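Local atomic coordinates of cadherin-23 (Mus musculus, PDB entry 5UZ8), a protein that is a calcium-binding adhesion molecule built as a long chain of cadherin repeats, linked to hearing and inherited deafness and probably serving mechanotransduction in the inner ear. Residues A[2-13]-A[86-98]. Sequence-based numbering, arbitrary orientation. Where two conformers were deposited one is given.
With CA (calcium ion), chain H.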
loop_
_atom_site.group_PDB
_atom_site.type_symbol
_atom_site.label_atom_id
_atom_site.label_comp_id
_atom_site.label_asym_id
_atom_site.label_seq_id
_atom_site.Cartn_x
_atom_site.Cartn_y
_atom_site.Cartn_z
ATOM N N ASP A 2 -52.813 37.127 31.362
ATOM C CA ASP A 2 -53.325 35.825 30.812
ATOM C C ASP A 2 -52.839 35.516 29.373
ATOM O O ASP A 2 -53.545 34.877 28.583
ATOM C CB ASP A 2 -54.863 35.769 30.904
ATOM C CG ASP A 2 -55.538 36.983 30.284
ATOM O OD1 ASP A 2 -54.846 37.773 29.586
ATOM O OD2 ASP A 2 -56.759 37.160 30.515
ATOM N N ASN A 3 -51.633 35.968 29.045
ATOM C CA ASN A 3 -51.018 35.681 27.749
ATOM C C ASN A 3 -50.014 34.512 27.895
ATOM O O ASN A 3 -49.255 34.472 28.845
ATOM C CB ASN A 3 -50.318 36.940 27.212
ATOM C CG ASN A 3 -51.298 38.066 26.914
ATOM O OD1 ASN A 3 -52.008 38.035 25.912
ATOM N ND2 ASN A 3 -51.363 39.049 27.804
ATOM N N THR A 4 -50.070 33.552 26.982
ATOM C CA THR A 4 -49.114 32.448 26.911
ATOM C C THR A 4 -47.814 32.926 26.259
ATOM O O THR A 4 -47.860 33.721 25.329
ATOM C CB THR A 4 -49.727 31.322 26.068
ATOM O OG1 THR A 4 -50.995 30.999 26.641
ATOM C CG2 THR A 4 -48.848 30.070 26.027
ATOM N N PRO A 5 -46.646 32.446 26.736
ATOM C CA PRO A 5 -45.418 32.811 26.039
ATOM C C PRO A 5 -45.451 32.429 24.562
ATOM O O PRO A 5 -45.989 31.366 24.200
ATOM C CB PRO A 5 -44.343 32.012 26.783
ATOM C CG PRO A 5 -44.894 31.872 28.180
ATOM C CD PRO A 5 -46.365 31.709 27.990
ATOM N N GLN A 6 -44.869 33.294 23.728
ATOM C CA GLN A 6 -44.743 33.017 22.315
ATOM C C GLN A 6 -43.281 33.035 21.906
ATOM O O GLN A 6 -42.547 33.959 22.256
ATOM C CB GLN A 6 -45.468 34.079 21.494
ATOM C CG GLN A 6 -46.921 34.314 21.845
ATOM C CD GLN A 6 -47.446 35.532 21.117
ATOM O OE1 GLN A 6 -47.758 35.463 19.935
ATOM N NE2 GLN A 6 -47.474 36.658 21.789
ATOM N N PHE A 7 -42.885 32.056 21.116
ATOM C CA PHE A 7 -41.534 32.016 20.583
ATOM C C PHE A 7 -41.382 33.053 19.491
ATOM O O PHE A 7 -42.364 33.442 18.833
ATOM C CB PHE A 7 -41.162 30.600 20.103
ATOM C CG PHE A 7 -40.902 29.641 21.252
ATOM C CD1 PHE A 7 -39.687 29.671 21.934
ATOM C CD2 PHE A 7 -41.886 28.759 21.674
ATOM C CE1 PHE A 7 -39.460 28.808 22.999
ATOM C CE2 PHE A 7 -41.666 27.897 22.734
ATOM C CZ PHE A 7 -40.464 27.939 23.412
ATOM N N LYS A 8 -40.151 33.542 19.383
ATOM C CA LYS A 8 -39.758 34.551 18.443
ATOM C C LYS A 8 -38.823 33.957 17.383
ATOM O O LYS A 8 -38.010 33.099 17.693
ATOM C CB LYS A 8 -39.076 35.691 19.189
ATOM C CG LYS A 8 -40.017 36.339 20.209
ATOM C CD LYS A 8 -40.706 37.528 19.620
ATOM C CE LYS A 8 -39.788 38.722 19.841
ATOM N NZ LYS A 8 -39.891 39.655 18.721
ATOM N N PRO A 9 -38.927 34.391 16.138
ATOM C CA PRO A 9 -39.913 35.353 15.661
ATOM C C PRO A 9 -41.350 34.811 15.702
ATOM O O PRO A 9 -41.564 33.601 15.703
ATOM C CB PRO A 9 -39.478 35.595 14.207
ATOM C CG PRO A 9 -38.857 34.305 13.805
ATOM C CD PRO A 9 -38.247 33.680 15.045
ATOM N N PHE A 10 -42.314 35.713 15.778
ATOM C CA PHE A 10 -43.677 35.299 16.010
ATOM C C PHE A 10 -44.138 34.354 14.878
ATOM O O PHE A 10 -43.942 34.635 13.706
ATOM C CB PHE A 10 -44.594 36.510 16.074
ATOM C CG PHE A 10 -44.456 37.330 17.326
ATOM C CD1 PHE A 10 -44.608 36.745 18.594
ATOM C CD2 PHE A 10 -44.218 38.697 17.248
ATOM C CE1 PHE A 10 -44.535 37.530 19.752
ATOM C CE2 PHE A 10 -44.144 39.487 18.402
ATOM C CZ PHE A 10 -44.324 38.903 19.653
ATOM N N GLY A 11 -44.757 33.243 15.252
ATOM C CA GLY A 11 -45.197 32.220 14.281
ATOM C C GLY A 11 -44.164 31.207 13.832
ATOM O O GLY A 11 -44.424 30.425 12.922
ATOM N N ILE A 12 -42.997 31.168 14.475
ATOM C CA ILE A 12 -41.947 30.259 14.081
ATOM C C ILE A 12 -42.390 28.812 14.376
ATOM O O ILE A 12 -42.890 28.527 15.473
ATOM C CB ILE A 12 -40.600 30.595 14.788
ATOM C CG1 ILE A 12 -39.452 29.735 14.285
ATOM C CG2 ILE A 12 -40.696 30.483 16.296
ATOM C CD1 ILE A 12 -39.122 29.973 12.828
ATOM N N THR A 13 -42.249 27.925 13.381
ATOM C CA THR A 13 -42.769 26.560 13.503
ATOM C C THR A 13 -41.812 25.655 14.261
ATOM O O THR A 13 -42.253 24.835 15.049
ATOM C CB THR A 13 -43.042 25.929 12.132
ATOM O OG1 THR A 13 -41.868 26.038 11.322
ATOM C CG2 THR A 13 -44.202 26.617 11.470
ATOM N N VAL A 86 -37.886 22.817 23.340
ATOM C CA VAL A 86 -37.739 23.886 24.313
ATOM C C VAL A 86 -39.119 24.229 24.847
ATOM O O VAL A 86 -40.054 24.402 24.062
ATOM C CB VAL A 86 -37.134 25.151 23.688
ATOM C CG1 VAL A 86 -37.024 26.231 24.749
ATOM C CG2 VAL A 86 -35.754 24.888 23.095
ATOM N N ARG A 87 -39.257 24.259 26.172
ATOM C CA ARG A 87 -40.482 24.697 26.842
ATOM C C ARG A 87 -40.213 26.047 27.464
ATOM O O ARG A 87 -39.255 26.183 28.209
ATOM C CB ARG A 87 -40.892 23.705 27.933
ATOM C CG ARG A 87 -42.184 24.022 28.660
ATOM C CD ARG A 87 -42.513 22.964 29.706
ATOM N NE ARG A 87 -43.674 23.319 30.531
ATOM C CZ ARG A 87 -44.954 23.108 30.200
ATOM N NH1 ARG A 87 -45.288 22.550 29.033
ATOM N NH2 ARG A 87 -45.926 23.478 31.036
ATOM N N ALA A 88 -41.070 27.030 27.164
ATOM C CA ALA A 88 -40.993 28.361 27.731
ATOM C C ALA A 88 -42.262 28.531 28.577
ATOM O O ALA A 88 -43.357 28.486 28.035
ATOM C CB ALA A 88 -40.959 29.394 26.615
ATOM N N SER A 89 -42.112 28.653 29.894
ATOM C CA SER A 89 -43.250 28.686 30.819
ATOM C C SER A 89 -43.228 30.020 31.558
ATOM O O SER A 89 -42.166 30.484 31.953
ATOM C CB SER A 89 -43.152 27.537 31.823
ATOM O OG SER A 89 -44.272 27.562 32.714
ATOM N N ASP A 90 -44.377 30.658 31.723
ATOM C CA ASP A 90 -44.419 31.800 32.624
ATOM C C ASP A 90 -44.514 31.228 34.016
ATOM O O ASP A 90 -44.655 30.019 34.181
ATOM C CB ASP A 90 -45.531 32.812 32.307
ATOM C CG ASP A 90 -46.954 32.267 32.517
ATOM O OD1 ASP A 90 -47.199 31.386 33.380
ATOM O OD2 ASP A 90 -47.858 32.747 31.799
ATOM N N ASN A 91 -44.434 32.082 35.018
ATOM C CA ASN A 91 -44.447 31.599 36.392
ATOM C C ASN A 91 -45.745 31.984 37.086
ATOM O O ASN A 91 -45.774 32.136 38.292
ATOM C CB ASN A 91 -43.203 32.102 37.129
ATOM C CG ASN A 91 -41.965 31.297 36.778
ATOM O OD1 ASN A 91 -41.543 30.442 37.555
ATOM N ND2 ASN A 91 -41.401 31.535 35.585
ATOM N N GLY A 92 -46.826 32.084 36.310
ATOM C CA GLY A 92 -48.143 32.426 36.837
ATOM C C GLY A 92 -48.792 31.273 37.573
ATOM O O GLY A 92 -48.255 30.156 37.623
ATOM N N SER A 93 -49.980 31.550 38.098
ATOM C CA SER A 93 -50.578 30.761 39.179
ATOM C C SER A 93 -51.010 29.360 38.752
ATOM O O SER A 93 -50.604 28.380 39.392
ATOM C CB SER A 93 -51.721 31.532 39.810
ATOM O OG SER A 93 -51.212 32.751 40.307
ATOM N N PRO A 94 -51.854 29.251 37.704
ATOM C CA PRO A 94 -51.630 28.108 36.819
ATOM C C PRO A 94 -50.685 28.618 35.736
ATOM O O PRO A 94 -51.024 29.594 35.064
ATOM C CB PRO A 94 -53.028 27.799 36.272
ATOM C CG PRO A 94 -53.767 29.097 36.348
ATOM C CD PRO A 94 -53.109 29.961 37.391
ATOM N N PRO A 95 -49.475 28.027 35.609
ATOM C CA PRO A 95 -48.565 28.578 34.610
ATOM C C PRO A 95 -49.056 28.309 33.187
ATOM O O PRO A 95 -49.754 27.328 32.955
ATOM C CB PRO A 95 -47.248 27.832 34.881
ATOM C CG PRO A 95 -47.676 26.544 35.487
ATOM C CD PRO A 95 -48.884 26.874 36.311
ATOM N N ARG A 96 -48.719 29.201 32.266
ATOM C CA ARG A 96 -48.950 28.987 30.853
ATOM C C ARG A 96 -47.599 28.804 30.198
ATOM O O ARG A 96 -46.607 29.449 30.570
ATOM C CB ARG A 96 -49.666 30.180 30.228
ATOM C CG ARG A 96 -51.058 30.459 30.780
ATOM C CD ARG A 96 -51.646 31.691 30.092
ATOM N NE ARG A 96 -53.071 31.871 30.335
ATOM C CZ ARG A 96 -53.605 32.376 31.449
ATOM N NH1 ARG A 96 -54.934 32.503 31.552
ATOM N NH2 ARG A 96 -52.834 32.757 32.470
ATOM N N ALA A 97 -47.561 27.925 29.213
ATOM C CA ALA A 97 -46.320 27.569 28.585
ATOM C C ALA A 97 -46.528 27.274 27.120
ATOM O O ALA A 97 -47.629 27.013 26.681
ATOM C CB ALA A 97 -45.705 26.373 29.295
ATOM N N ALA A 98 -45.442 27.353 26.366
ATOM C CA ALA A 98 -45.423 26.912 24.996
ATOM C C ALA A 98 -44.199 26.031 24.813
ATOM O O ALA A 98 -43.248 26.130 25.576
ATOM C CB ALA A 98 -45.328 28.100 24.064
HETATM CA CA CA H . -48.265 35.009 30.881
HETATM O O HOH W 1 -50.119 34.652 32.376
#
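Thr4 and Arg96 bring the two backbones closest, their CA atoms 5.2 Å apart, yet no hydrogen bond joins 2-13 to the hairpin of 86-98; van der Waals packing and a shared calcium ion make the contact. The metal bridges them: the carbonyl oxygen Asn3 O binds it at 2.3 Å and the carboxylate oxygen Asp90 OD2 at 2.5 Å. The other carboxylate oxygen, Asp90 OD1, takes the N-H groups of Gly92, closing an Asx turn, and of Arg96 from opposite faces of its plane, which holds the carboxylate against rotation. Arg96, extended from CG to NE, runs alongside the N-terminal residues; its guanidinium lays one face against the poorly ordered Asp2, whose CA sits 3.4 Å above the plane, and a weak bond ties NH2 to a calcium-bound water. Thr4 crosses this chain at about a right angle, CG2 resting 3.4 Å from Ala97 O. Pro5 lays its ring against the hairpin, CD 3.4 Å from Arg96 O and CG close to Ala88 O and Asp90 N. Farther in, Phe7, with CG anti to the carbonyl carbon (chi1 -74°), reaches its ring tip to Ala88, CZ lying 3.6 Å from CB; CE1 meets Val86 CG1, and CE2 the methyl of Ala98. Asp36, Asp38 and Asn42 complete the calcium site, at the end of this cadherin repeat that carries the N-terminus. Strand 6-7 pairs with 28-35 at the edge of one sheet of the beta-sandwich, and Phe7 packs across the core onto Ile100 of the other sheet, where strand 81-89 lies between 97-107 and 46-53.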